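Local coordinates for tryptophanyl-tRNA synthetase (Campylobacter jejuni subsp. jejuni, PDB 3TZL), which probably catalyses the ATP-dependent attachment of tryptophan to its cognate tRNA, releasing AMP and diphosphate, at residues D15-Y21 with T200-F204; A64-L68 with L294-L298; A132-L136 with A156-A160; I135-D139 with I308-M313; E207-K211 with N270-N274. All coordinates share one frame; numbering follows the deposited sequence.

Interaction 1: D15-Y21 with T200-F204. With ADP (adenosine-5'-diphosphate), chain I.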
# COMPACT_ATOMS: atom_id res chain seq x y z
N ASP B 15 7.95 -21.27 17.53
CA ASP B 15 7.50 -22.64 17.30
C ASP B 15 6.08 -22.84 17.79
O ASP B 15 5.70 -22.33 18.85
CB ASP B 15 8.45 -23.61 17.98
CG ASP B 15 9.88 -23.42 17.52
OD1 ASP B 15 10.08 -23.28 16.30
OD2 ASP B 15 10.78 -23.37 18.39
N LEU B 16 5.28 -23.54 16.99
CA LEU B 16 3.92 -23.91 17.40
C LEU B 16 3.93 -24.96 18.53
O LEU B 16 4.64 -25.96 18.44
CB LEU B 16 3.15 -24.46 16.21
CG LEU B 16 2.71 -23.44 15.17
CD1 LEU B 16 2.10 -24.17 14.02
CD2 LEU B 16 1.72 -22.44 15.78
N HIS B 17 3.15 -24.72 19.57
CA HIS B 17 3.07 -25.66 20.69
C HIS B 17 1.67 -26.24 20.88
O HIS B 17 0.71 -25.78 20.26
CB HIS B 17 3.60 -25.04 21.99
CG HIS B 17 2.96 -23.74 22.36
ND1 HIS B 17 1.68 -23.66 22.86
CD2 HIS B 17 3.43 -22.47 22.33
CE1 HIS B 17 1.38 -22.39 23.11
NE2 HIS B 17 2.43 -21.65 22.79
N ILE B 18 1.53 -27.25 21.72
CA ILE B 18 0.22 -27.91 21.86
C ILE B 18 -0.86 -26.99 22.40
O ILE B 18 -2.05 -27.31 22.34
CB ILE B 18 0.31 -29.21 22.67
CG1 ILE B 18 0.83 -28.93 24.08
CG2 ILE B 18 1.22 -30.22 21.95
CD1 ILE B 18 0.72 -30.18 25.01
N GLY B 19 -0.46 -25.83 22.94
CA GLY B 19 -1.40 -24.82 23.38
C GLY B 19 -2.06 -24.11 22.20
O GLY B 19 -3.26 -23.87 22.20
N ASN B 20 -1.26 -23.77 21.19
CA ASN B 20 -1.81 -23.24 19.95
C ASN B 20 -2.74 -24.25 19.31
O ASN B 20 -3.79 -23.89 18.78
CB ASN B 20 -0.68 -22.90 18.96
CG ASN B 20 0.30 -21.90 19.53
OD1 ASN B 20 1.48 -22.19 19.68
ND2 ASN B 20 -0.19 -20.70 19.84
N TYR B 21 -2.37 -25.52 19.38
CA TYR B 21 -3.16 -26.56 18.75
C TYR B 21 -4.51 -26.76 19.42
O TYR B 21 -5.55 -26.61 18.78
CB TYR B 21 -2.42 -27.89 18.70
CG TYR B 21 -3.25 -28.94 18.02
CD1 TYR B 21 -3.56 -28.82 16.67
CD2 TYR B 21 -3.76 -30.02 18.71
CE1 TYR B 21 -4.33 -29.75 16.03
CE2 TYR B 21 -4.54 -30.97 18.07
CZ TYR B 21 -4.82 -30.82 16.73
OH TYR B 21 -5.59 -31.74 16.06
N THR B 200 6.71 -24.51 27.11
CA THR B 200 5.91 -25.10 26.04
C THR B 200 6.23 -26.57 25.76
O THR B 200 7.26 -27.08 26.15
CB THR B 200 6.03 -24.28 24.72
OG1 THR B 200 7.35 -24.40 24.19
CG2 THR B 200 5.73 -22.82 24.97
N ILE B 201 5.30 -27.23 25.08
CA ILE B 201 5.57 -28.51 24.45
C ILE B 201 5.27 -28.33 22.97
O ILE B 201 4.13 -28.08 22.58
CB ILE B 201 4.72 -29.63 25.04
CG1 ILE B 201 5.21 -29.96 26.45
CG2 ILE B 201 4.79 -30.88 24.17
CD1 ILE B 201 4.28 -30.88 27.20
N ASP B 202 6.32 -28.41 22.15
CA ASP B 202 6.24 -28.09 20.73
C ASP B 202 5.77 -29.28 19.89
O ASP B 202 5.95 -30.45 20.26
CB ASP B 202 7.58 -27.55 20.21
CG ASP B 202 8.05 -26.32 20.98
OD1 ASP B 202 7.20 -25.55 21.46
OD2 ASP B 202 9.27 -26.13 21.11
N ILE B 203 5.15 -28.96 18.76
CA ILE B 203 4.53 -29.95 17.89
C ILE B 203 5.50 -30.51 16.88
O ILE B 203 5.49 -31.70 16.59
CB ILE B 203 3.37 -29.31 17.11
CG1 ILE B 203 2.27 -28.89 18.08
CG2 ILE B 203 2.84 -30.27 16.06
CD1 ILE B 203 1.11 -28.18 17.41
N PHE B 204 6.34 -29.63 16.34
CA PHE B 204 7.21 -29.99 15.23
C PHE B 204 8.68 -29.98 15.63
O PHE B 204 9.53 -29.49 14.89
CB PHE B 204 6.95 -29.07 14.04
CG PHE B 204 5.55 -29.16 13.51
CD1 PHE B 204 5.12 -30.30 12.85
CD2 PHE B 204 4.65 -28.12 13.69
CE1 PHE B 204 3.82 -30.40 12.37
CE2 PHE B 204 3.35 -28.22 13.22
CZ PHE B 204 2.94 -29.36 12.56
PB ADP I . 2.18 -17.41 23.22
O1B ADP I . 2.90 -18.71 23.48
O2B ADP I . 2.90 -16.50 22.26
O3B ADP I . 1.66 -16.69 24.45
PA ADP I . 0.38 -17.24 21.05
O1A ADP I . 1.10 -17.95 19.93
O2A ADP I . 0.46 -15.73 21.14
O3A ADP I . 0.87 -17.92 22.44
O5' ADP I . -1.18 -17.66 20.99
C5' ADP I . -1.87 -17.77 19.75
C4' ADP I . -3.23 -18.43 19.96
O4' ADP I . -3.08 -19.73 20.53
C3' ADP I . -4.08 -17.62 20.92
O3' ADP I . -5.13 -16.98 20.18
C2' ADP I . -4.66 -18.61 21.91
O2' ADP I . -6.06 -18.79 21.69
C1' ADP I . -3.96 -19.93 21.64
N9 ADP I . -3.18 -20.36 22.83
C8 ADP I . -1.88 -20.08 23.08
N7 ADP I . -1.47 -20.63 24.25
C5 ADP I . -2.52 -21.29 24.77
C6 ADP I . -2.77 -22.09 25.99
N6 ADP I . -1.79 -22.29 26.90
N1 ADP I . -4.02 -22.59 26.16
C2 ADP I . -5.00 -22.38 25.26
N3 ADP I . -4.85 -21.66 24.13
C4 ADP I . -3.65 -21.10 23.84
O HOH W 1 6.52 -26.85 16.64
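L16 and I203 are joined through a backbone carbonyl with two donors. L16 O accepts from I203 N at 3.1 Å and from water 1, which in turn accepts from F204 N. Two residues on, I18 N donates to I201 O at 2.9 Å. The two bonds flank H17 and D202 and make a single beta bridge between two segments that are not otherwise strands. Apolar groups close around it. I203 CD1 lies 3.8 Å from Y21 CB, and I18 CD1 packs on I201 CB. D15 and D202 bring like charges close, their carboxylates turned 63° against each other. D202 OD1 takes a bond from T200 OG1, and OD2 is held by Q213.

Residues D15-N20 belong to the predicted HIGH region of class I synthetases. H17 N-caps helix 18-30. With N20 it forms a capping box: H17 N gives a straight 3.0 Å bond to N20 OD1, while H17 ND1 accepts a weak bond from G19 N. N20 OD1 also lies over one face of the imidazole. With CG placed between backbone N and carbonyl carbon (chi1 54°), the ring touches T200 CG2 at 3.5 Å through CD2 and gives NE2 to ADP O1B at 3.1 Å. N20 ND2 donates to both O1A and O4' of ADP.

M193, of the predicted KMSKS region, touches H17 and I18. Helix 53-70 covers L16 and F204, helix 207-215 meets T200 and I201, and helix 234-239 borders I18 and I201.

Interaction 2: A64-L68 with L294-L298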
# COMPACT_ATOMS: atom_id res chain seq x y z
N ALA B 64 2.69 -22.34 6.45
CA ALA B 64 1.77 -22.99 5.52
C ALA B 64 1.84 -24.50 5.74
O ALA B 64 0.81 -25.15 5.89
CB ALA B 64 2.12 -22.62 4.08
N ALA B 65 3.06 -25.04 5.79
CA ALA B 65 3.27 -26.48 6.02
C ALA B 65 2.64 -26.93 7.34
O ALA B 65 2.00 -27.98 7.40
CB ALA B 65 4.75 -26.83 6.00
N ALA B 66 2.79 -26.12 8.38
CA ALA B 66 2.22 -26.47 9.68
C ALA B 66 0.69 -26.53 9.65
O ALA B 66 0.08 -27.46 10.19
CB ALA B 66 2.68 -25.49 10.74
N PHE B 67 0.05 -25.55 9.03
CA PHE B 67 -1.41 -25.54 9.09
C PHE B 67 -2.01 -26.64 8.22
O PHE B 67 -3.00 -27.28 8.58
CB PHE B 67 -1.98 -24.15 8.80
CG PHE B 67 -1.73 -23.15 9.90
CD1 PHE B 67 -2.45 -23.20 11.08
CD2 PHE B 67 -0.77 -22.16 9.76
CE1 PHE B 67 -2.21 -22.28 12.11
CE2 PHE B 67 -0.52 -21.25 10.77
CZ PHE B 67 -1.25 -21.30 11.95
N LEU B 68 -1.41 -26.86 7.06
CA LEU B 68 -1.81 -27.97 6.22
C LEU B 68 -1.63 -29.28 6.97
O LEU B 68 -2.55 -30.12 7.00
CB LEU B 68 -1.01 -27.96 4.92
CG LEU B 68 -1.42 -26.82 4.00
CD1 LEU B 68 -0.47 -26.73 2.83
CD2 LEU B 68 -2.83 -27.02 3.51
N LEU B 294 4.17 -28.00 -1.81
CA LEU B 294 3.58 -26.92 -1.03
C LEU B 294 3.16 -25.79 -1.97
O LEU B 294 2.08 -25.24 -1.84
CB LEU B 294 4.54 -26.43 0.05
CG LEU B 294 4.06 -25.34 1.00
CD1 LEU B 294 2.82 -25.79 1.78
CD2 LEU B 294 5.18 -24.92 1.97
N LYS B 295 4.01 -25.48 -2.94
CA LYS B 295 3.71 -24.46 -3.94
C LYS B 295 2.43 -24.76 -4.72
O LYS B 295 1.60 -23.87 -4.93
CB LYS B 295 4.90 -24.30 -4.89
CG LYS B 295 4.81 -23.13 -5.84
CD LYS B 295 6.13 -22.94 -6.58
CE LYS B 295 6.08 -23.60 -7.95
NZ LYS B 295 5.18 -22.85 -8.88
N GLU B 296 2.27 -26.01 -5.15
CA GLU B 296 1.07 -26.45 -5.87
C GLU B 296 -0.19 -26.19 -5.05
O GLU B 296 -1.21 -25.74 -5.57
CB GLU B 296 1.18 -27.94 -6.28
CG GLU B 296 2.16 -28.24 -7.43
CD GLU B 296 2.26 -29.73 -7.83
OE1 GLU B 296 1.85 -30.61 -7.05
OE2 GLU B 296 2.76 -30.01 -8.94
N ILE B 297 -0.11 -26.47 -3.74
CA ILE B 297 -1.23 -26.28 -2.85
C ILE B 297 -1.52 -24.79 -2.60
O ILE B 297 -2.67 -24.36 -2.66
CB ILE B 297 -0.97 -27.00 -1.52
CG1 ILE B 297 -0.93 -28.52 -1.74
CG2 ILE B 297 -2.02 -26.61 -0.49
CD1 ILE B 297 -0.34 -29.29 -0.57
N LEU B 298 -0.48 -24.01 -2.33
CA LEU B 298 -0.64 -22.57 -2.17
C LEU B 298 -1.12 -21.91 -3.47
O LEU B 298 -1.90 -20.97 -3.42
CB LEU B 298 0.67 -21.93 -1.69
CG LEU B 298 0.99 -22.32 -0.25
CD1 LEU B 298 2.35 -21.76 0.20
CD2 LEU B 298 -0.13 -21.85 0.66
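L294 makes the broadest set of contacts with 64-68 and is the point where the two helices come nearest, its CA 7.1 Å from that of A65. Its CG is anti to the backbone N (chi1 -178°), which sends the isobutyl group across the gap. CD1 then touches L68 CD1 at 3.6 Å, the two side chains crossing obliquely, and also reaches A64 CB at 4.0 Å. CD2 of L294 comes only loosely to A65 CB. Next in line, I297 uses its CG2 branch, which meets L68 CD1 at 3.7 Å. These two side chains point at each other tip to tip. L68 CD1 is therefore held between L294 and I297. One residue later, L298 extends CD1 to A64 CB, again at 4.0 Å. A64 thus receives methyls from L294 and L298, one helical turn apart.

No hydrogen bond joins the segments. The contact is wholly apolar and mostly buried. The local helix axes stay 11.3 Å apart and cross at 76°. Side chains, rather than backbones, fill the distance between them.

Helix 53-70 is the crossover between the parallel strands 36-41 and 78-81, part of the Rossmann-type fold of class I synthetases. Here it is packed against the long C-terminal helix 291-320. L68 and L298 both touch F79 of strand 78-81. Helix 278-289 covers A65 through Y284, L287 and L288.

Interaction 3: A132-L136 with A156-A160. With TRP (tryptophan), chain J.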
# COMPACT_ATOMS: atom_id res chain seq x y z
N ALA B 132 -7.86 -4.15 7.01
CA ALA B 132 -9.22 -3.88 6.54
C ALA B 132 -9.37 -4.32 5.08
O ALA B 132 -10.41 -4.84 4.68
CB ALA B 132 -9.59 -2.43 6.72
N ALA B 133 -8.32 -4.12 4.29
CA ALA B 133 -8.36 -4.59 2.92
C ALA B 133 -8.50 -6.13 2.87
O ALA B 133 -9.30 -6.65 2.09
CB ALA B 133 -7.12 -4.12 2.15
N ASP B 134 -7.73 -6.83 3.71
CA ASP B 134 -7.82 -8.29 3.80
C ASP B 134 -9.26 -8.72 4.01
O ASP B 134 -9.77 -9.58 3.32
CB ASP B 134 -7.02 -8.81 4.98
CG ASP B 134 -5.52 -8.64 4.80
OD1 ASP B 134 -5.02 -8.82 3.66
OD2 ASP B 134 -4.84 -8.33 5.81
N ILE B 135 -9.90 -8.10 4.99
CA ILE B 135 -11.27 -8.44 5.35
C ILE B 135 -12.29 -8.09 4.27
O ILE B 135 -13.10 -8.93 3.87
CB ILE B 135 -11.62 -7.77 6.68
CG1 ILE B 135 -10.66 -8.27 7.77
CG2 ILE B 135 -13.08 -8.03 7.05
CD1 ILE B 135 -10.63 -7.41 9.00
N LEU B 136 -12.23 -6.85 3.77
CA LEU B 136 -13.26 -6.32 2.86
C LEU B 136 -13.18 -6.88 1.45
O LEU B 136 -14.20 -7.02 0.78
CB LEU B 136 -13.19 -4.79 2.79
CG LEU B 136 -13.38 -4.04 4.11
CD1 LEU B 136 -13.35 -2.52 3.93
CD2 LEU B 136 -14.66 -4.48 4.77
N ALA B 156 -12.20 -1.70 10.31
CA ALA B 156 -12.52 -2.17 8.97
C ALA B 156 -13.99 -1.88 8.69
O ALA B 156 -14.39 -1.49 7.59
CB ALA B 156 -12.22 -3.63 8.83
N ARG B 157 -14.80 -2.04 9.73
CA ARG B 157 -16.22 -1.76 9.65
C ARG B 157 -16.51 -0.27 9.38
O ARG B 157 -17.39 0.07 8.60
CB ARG B 157 -16.89 -2.24 10.93
CG ARG B 157 -18.37 -2.37 10.82
CD ARG B 157 -19.01 -2.60 12.19
NE ARG B 157 -20.45 -2.72 12.03
CZ ARG B 157 -21.07 -3.88 11.78
NH1 ARG B 157 -22.39 -3.91 11.64
NH2 ARG B 157 -20.36 -4.99 11.68
N ASP B 158 -15.75 0.61 10.02
CA ASP B 158 -15.93 2.04 9.79
C ASP B 158 -15.50 2.45 8.37
O ASP B 158 -16.13 3.30 7.74
CB ASP B 158 -15.17 2.87 10.84
CG ASP B 158 -15.77 2.74 12.24
OD1 ASP B 158 -16.97 2.39 12.36
OD2 ASP B 158 -15.04 2.97 13.24
N ILE B 159 -14.43 1.85 7.88
CA ILE B 159 -14.00 2.12 6.52
C ILE B 159 -15.07 1.69 5.52
O ILE B 159 -15.44 2.45 4.62
CB ILE B 159 -12.68 1.38 6.21
CG1 ILE B 159 -11.55 1.93 7.08
CG2 ILE B 159 -12.34 1.52 4.74
CD1 ILE B 159 -10.21 1.14 6.97
N ALA B 160 -15.58 0.46 5.69
CA ALA B 160 -16.57 -0.09 4.77
C ALA B 160 -17.80 0.80 4.71
O ALA B 160 -18.34 1.08 3.63
CB ALA B 160 -16.96 -1.50 5.21
N TRP J . -3.63 -8.96 12.64
CA TRP J . -3.82 -10.41 12.77
C TRP J . -2.97 -10.97 13.89
O TRP J . -3.14 -12.12 14.31
CB TRP J . -3.52 -11.13 11.45
CG TRP J . -4.39 -10.65 10.32
CD1 TRP J . -4.02 -9.91 9.24
CD2 TRP J . -5.80 -10.86 10.21
NE1 TRP J . -5.12 -9.65 8.44
CE2 TRP J . -6.22 -10.22 9.03
CE3 TRP J . -6.74 -11.52 11.01
CZ2 TRP J . -7.55 -10.23 8.61
CZ3 TRP J . -8.07 -11.53 10.59
CH2 TRP J . -8.46 -10.90 9.40
OXT TRP J . -2.09 -10.27 14.40
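A132 and A156 bring the two helices together with CA atoms 4.4 Å apart, and the local axes, 9.7 Å apart at closest approach, cross at -68°. Small side chains allow this meeting. The methyls of A132 and A156 touch at 3.6 Å. A132 CB also meets I159 CD1, equally near, so it is flanked by two residues of the other helix. I159 puts CG1 anti to the carbonyl carbon (chi1 -65°) and reaches A132 with the end of that branch. Further along, the helices diverge, and L136 spans the wider gap. Its CD2 rests on A160 CB at 3.8 Å, while CD1 approaches A156 O and, more loosely, I159 CG2.

Helix 150-167 links the parallel strands 142-144 and 175-177 as a beta-alpha-beta crossover. Helix 122-137 packs on it and carries part of the tryptophan pocket on another of its faces. I135 serves both places. Its CD1 lies 4.1 Å from A156 CB, and its CG1 touches CZ2 of the bound tryptophan at 3.8 Å.

D134 stands on the pocket side and does not contact helix 150-167. Its OD2 accepts a hydrogen bond from the indole NE1 of the ligand at 3.0 Å, nearly straight (170°). The same oxygen accepts from H45 NE2, and OD1 accepts from Q82 NE2. Both carboxylate oxygens are thus tied down, which fixes the rotation of the group that reads the indole N-H. Around the helix pair, L95 of helix 87-96 touches L136 and I159, and F171 covers L136 and A160.

Interaction 4: I135-D139 with I308-M313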
# COMPACT_ATOMS: atom_id res chain seq x y z
N ILE B 135 -9.90 -8.10 4.99
CA ILE B 135 -11.27 -8.44 5.35
C ILE B 135 -12.29 -8.09 4.27
O ILE B 135 -13.10 -8.93 3.87
CB ILE B 135 -11.62 -7.77 6.68
CG1 ILE B 135 -10.66 -8.27 7.77
CG2 ILE B 135 -13.08 -8.03 7.05
CD1 ILE B 135 -10.63 -7.41 9.00
N LEU B 136 -12.23 -6.85 3.77
CA LEU B 136 -13.26 -6.32 2.86
C LEU B 136 -13.18 -6.88 1.45
O LEU B 136 -14.20 -7.02 0.78
CB LEU B 136 -13.19 -4.79 2.79
CG LEU B 136 -13.38 -4.04 4.11
CD1 LEU B 136 -13.35 -2.52 3.93
CD2 LEU B 136 -14.66 -4.48 4.77
N LEU B 137 -11.96 -7.14 0.98
CA LEU B 137 -11.74 -7.71 -0.36
C LEU B 137 -12.58 -8.96 -0.60
O LEU B 137 -13.12 -9.15 -1.69
CB LEU B 137 -10.25 -8.01 -0.58
CG LEU B 137 -9.74 -8.54 -1.93
CD1 LEU B 137 -10.10 -7.62 -3.12
CD2 LEU B 137 -8.24 -8.74 -1.87
N PHE B 138 -12.76 -9.78 0.44
CA PHE B 138 -13.45 -11.08 0.30
C PHE B 138 -14.88 -11.15 0.81
O PHE B 138 -15.43 -12.24 0.95
CB PHE B 138 -12.59 -12.17 0.95
CG PHE B 138 -11.22 -12.23 0.36
CD1 PHE B 138 -11.01 -12.84 -0.86
CD2 PHE B 138 -10.16 -11.63 0.99
CE1 PHE B 138 -9.76 -12.87 -1.42
CE2 PHE B 138 -8.90 -11.64 0.42
CZ PHE B 138 -8.70 -12.26 -0.79
N ASP B 139 -15.50 -9.99 1.06
CA ASP B 139 -16.84 -9.92 1.61
C ASP B 139 -17.02 -10.75 2.89
O ASP B 139 -18.06 -11.38 3.09
CB ASP B 139 -17.91 -10.31 0.57
CG ASP B 139 -18.17 -9.19 -0.43
OD1 ASP B 139 -18.87 -8.21 -0.07
OD2 ASP B 139 -17.67 -9.29 -1.56
N ILE B 308 -12.11 -14.25 -6.53
CA ILE B 308 -13.02 -13.45 -5.73
C ILE B 308 -12.51 -12.03 -5.63
O ILE B 308 -13.28 -11.07 -5.79
CB ILE B 308 -13.19 -14.08 -4.34
CG1 ILE B 308 -14.05 -15.34 -4.47
CG2 ILE B 308 -13.86 -13.10 -3.38
CD1 ILE B 308 -14.05 -16.21 -3.24
N ALA B 309 -11.21 -11.88 -5.40
CA ALA B 309 -10.58 -10.56 -5.35
C ALA B 309 -10.73 -9.81 -6.66
O ALA B 309 -10.95 -8.60 -6.66
CB ALA B 309 -9.11 -10.65 -4.96
N GLN B 310 -10.61 -10.52 -7.77
CA GLN B 310 -10.71 -9.88 -9.09
C GLN B 310 -12.11 -9.37 -9.32
O GLN B 310 -12.29 -8.31 -9.90
CB GLN B 310 -10.31 -10.82 -10.22
CG GLN B 310 -8.82 -11.02 -10.37
CD GLN B 310 -8.48 -12.10 -11.39
OE1 GLN B 310 -9.36 -12.84 -11.85
NE2 GLN B 310 -7.20 -12.20 -11.75
N GLU B 311 -13.10 -10.15 -8.91
CA GLU B 311 -14.48 -9.73 -9.06
C GLU B 311 -14.75 -8.46 -8.23
O GLU B 311 -15.43 -7.54 -8.69
CB GLU B 311 -15.42 -10.87 -8.66
CG GLU B 311 -15.39 -12.03 -9.65
CD GLU B 311 -16.17 -13.26 -9.18
OE1 GLU B 311 -16.17 -13.57 -7.96
OE2 GLU B 311 -16.79 -13.92 -10.03
N LYS B 312 -14.21 -8.39 -7.02
CA LYS B 312 -14.42 -7.21 -6.18
C LYS B 312 -13.72 -6.02 -6.82
O LYS B 312 -14.31 -4.94 -6.93
CB LYS B 312 -13.91 -7.43 -4.75
CG LYS B 312 -14.01 -6.18 -3.86
CD LYS B 312 -15.48 -5.80 -3.65
CE LYS B 312 -16.17 -6.80 -2.72
NZ LYS B 312 -17.67 -6.69 -2.69
N MSE B 313 -12.48 -6.22 -7.25
CA MSE B 313 -11.73 -5.12 -7.88
C MSE B 313 -12.37 -4.58 -9.16
O MSE B 313 -12.25 -3.40 -9.43
CB MSE B 313 -10.27 -5.49 -8.12
CG MSE B 313 -9.45 -5.71 -6.81
SE MSE B 313 -9.70 -4.33 -5.40
CE MSE B 313 -8.73 -2.83 -6.18
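K312 of helix 291-320 reaches D139, in the segment 135-139. CB starts over L137, 3.6 Å from L137 O and a little farther from L137 CD1. CG, anti to the backbone N (chi1 176°), stays beside the same carbonyl oxygen at 3.8 Å. The chain then bends at both chi2 and chi3. CE comes close to D139 OD2, with L136 O at 4.0 Å. At the tip, K312 NZ forms a salt bridge to D139 OD2 at 2.8 Å. A second bond, from NZ to OD1, is weak. NZ meets OD2 on the syn side, 18° out of the carboxylate plane. NZ also donates to I170 O, and D139 OD1 has T172 OG1 as a further partner.

Beside this polar arm is an apolar patch. L137 CD1 packs on A309 CB at 3.7 Å, and its CD2 lies equally near that methyl. The selenium of M313, a selenomethionine, approaches L137 CD1 at 4.0 Å. F138 crosses I308 at about a right angle, CD1 to CG2 at 3.8 Å, and L137 CG lies over one face of its ring, toward the rim. The contact seats the long C-terminal helix against the Rossmann-type fold, next to L7 of strand 5-10 and L91 of helix 87-96.

The acidic partner D139 would be expected to favour the charged form of the buried K312, while I170 O takes a further N-H. The ammonium group is thus shared between a carboxylate and a backbone carbonyl.

Interaction 5: E207-K211 with N270-N274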
# COMPACT_ATOMS: atom_id res chain seq x y z
N GLU B 207 12.36 -35.57 18.44
CA GLU B 207 12.06 -36.39 19.60
C GLU B 207 12.93 -36.04 20.80
O GLU B 207 12.49 -36.16 21.94
CB GLU B 207 12.21 -37.86 19.27
CG GLU B 207 11.14 -38.38 18.32
CD GLU B 207 11.12 -39.89 18.26
OE1 GLU B 207 11.72 -40.52 19.16
OE2 GLU B 207 10.51 -40.44 17.31
N LYS B 208 14.15 -35.59 20.52
CA LYS B 208 15.08 -35.17 21.57
C LYS B 208 14.57 -33.92 22.28
O LYS B 208 14.63 -33.81 23.50
CB LYS B 208 16.47 -34.91 20.99
CG LYS B 208 17.54 -34.62 22.05
CD LYS B 208 18.83 -34.07 21.44
CE LYS B 208 18.60 -32.72 20.75
NZ LYS B 208 18.07 -31.68 21.69
N THR B 209 14.07 -32.97 21.49
CA THR B 209 13.56 -31.72 22.04
C THR B 209 12.26 -31.92 22.81
O THR B 209 12.02 -31.28 23.84
CB THR B 209 13.36 -30.69 20.91
OG1 THR B 209 14.63 -30.43 20.29
CG2 THR B 209 12.80 -29.41 21.46
N LEU B 210 11.42 -32.83 22.33
CA LEU B 210 10.19 -33.20 23.04
C LEU B 210 10.50 -33.89 24.38
O LEU B 210 9.93 -33.54 25.42
CB LEU B 210 9.31 -34.09 22.15
CG LEU B 210 8.03 -34.59 22.82
CD1 LEU B 210 7.11 -33.42 23.17
CD2 LEU B 210 7.30 -35.65 21.98
N LYS B 211 11.41 -34.86 24.35
CA LYS B 211 11.86 -35.54 25.56
C LYS B 211 12.34 -34.53 26.60
O LYS B 211 12.01 -34.63 27.79
CB LYS B 211 12.98 -36.53 25.23
CG LYS B 211 13.34 -37.49 26.37
CD LYS B 211 14.52 -38.39 25.99
CE LYS B 211 14.89 -39.35 27.11
NZ LYS B 211 16.28 -39.88 26.96
N ASN B 270 5.59 -38.98 26.46
CA ASN B 270 6.36 -38.95 25.22
C ASN B 270 5.75 -39.82 24.12
O ASN B 270 5.58 -39.36 22.99
CB ASN B 270 7.81 -39.38 25.45
CG ASN B 270 8.67 -38.24 25.93
OD1 ASN B 270 9.25 -37.51 25.13
ND2 ASN B 270 8.76 -38.08 27.24
N GLU B 271 5.44 -41.07 24.46
CA GLU B 271 4.80 -41.98 23.52
C GLU B 271 3.48 -41.44 22.97
O GLU B 271 3.22 -41.54 21.78
CB GLU B 271 4.54 -43.34 24.16
CG GLU B 271 5.79 -44.06 24.63
CD GLU B 271 5.48 -45.42 25.25
OE1 GLU B 271 4.31 -45.87 25.20
OE2 GLU B 271 6.42 -46.05 25.78
N LEU B 272 2.65 -40.89 23.86
CA LEU B 272 1.38 -40.29 23.46
C LEU B 272 1.57 -39.14 22.48
O LEU B 272 0.94 -39.10 21.42
CB LEU B 272 0.63 -39.76 24.68
CG LEU B 272 -0.14 -40.80 25.48
CD1 LEU B 272 -0.88 -40.12 26.64
CD2 LEU B 272 -1.11 -41.54 24.55
N VAL B 273 2.45 -38.20 22.83
CA VAL B 273 2.66 -37.04 21.98
C VAL B 273 3.28 -37.43 20.62
O VAL B 273 2.82 -36.97 19.58
CB VAL B 273 3.48 -35.94 22.69
CG1 VAL B 273 3.80 -34.77 21.74
CG2 VAL B 273 2.72 -35.44 23.93
N ASN B 274 4.29 -38.29 20.64
CA ASN B 274 4.93 -38.70 19.40
C ASN B 274 4.00 -39.43 18.45
O ASN B 274 4.11 -39.28 17.23
CB ASN B 274 6.18 -39.55 19.67
CG ASN B 274 7.39 -38.70 20.05
OD1 ASN B 274 7.58 -37.62 19.49
ND2 ASN B 274 8.19 -39.18 21.00
O HOH W 2 10.09 -37.59 22.75
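E207 and N274 are linked through water 2, which three groups of the two helices grip. The water donates to E207 O at 2.9 Å and accepts from N274 ND2 at 3.0 Å. It also donates to N270 OD1, though the 2.5 Å separation is short and its exact length is doubtful. No direct hydrogen bond joins the segments. N270 OD1 lies against the backbone of the other helix instead, 3.3 Å from K211 CA. Both amides have a second partner: N270 ND2 donates to K266 O, and N274 OD1 accepts from R281 NH2.

Helices 207-215 and 262-276 run roughly antiparallel here, their local axes 10.8 Å apart at 134°. They belong to the all-helical region that follows the KMSKS region. As in other bacterial tryptophanyl-tRNA synthetases, this is probably part of the small domain joined to the Rossmann-type fold.

L210 provides the apolar side of the contact. Its CG is anti to the backbone N (chi1 177°), which carries CD2 between V273 and N274. CD2 touches V273 CG1 at 3.6 Å and presses against N274 OD1 at 3.2 Å, with CD1 also near V273. L210 runs alongside N270 and N274, pointing the other way. At the exposed end, E207 CG covers the N274 amide, 3.8 Å from OD1. Behind the pair, I201 and S205 touch L210, and F242 touches V273.

Overall arrangement
Interactions 1, 2 and 5 form a connected series. Interaction 1 touches interaction 2 through A66, which meets L16 and F204, and touches interaction 5 where I201 packs on L210. Interactions 3 and 4 lie on the other side of the chain's centre from interactions 1 and 5. Their centres are 11 Å apart, and they share I135 and L136 of helix 122-137. Helix 291-320 joins two separate places, helix 53-70 in interaction 2 and segment 135-139 in interaction 4, whose centres are 22 Å apart. Along the chain, interaction 3 is nested within the loops closed by interactions 1 and 2. ADP sits at interaction 1 and tryptophan at interaction 3.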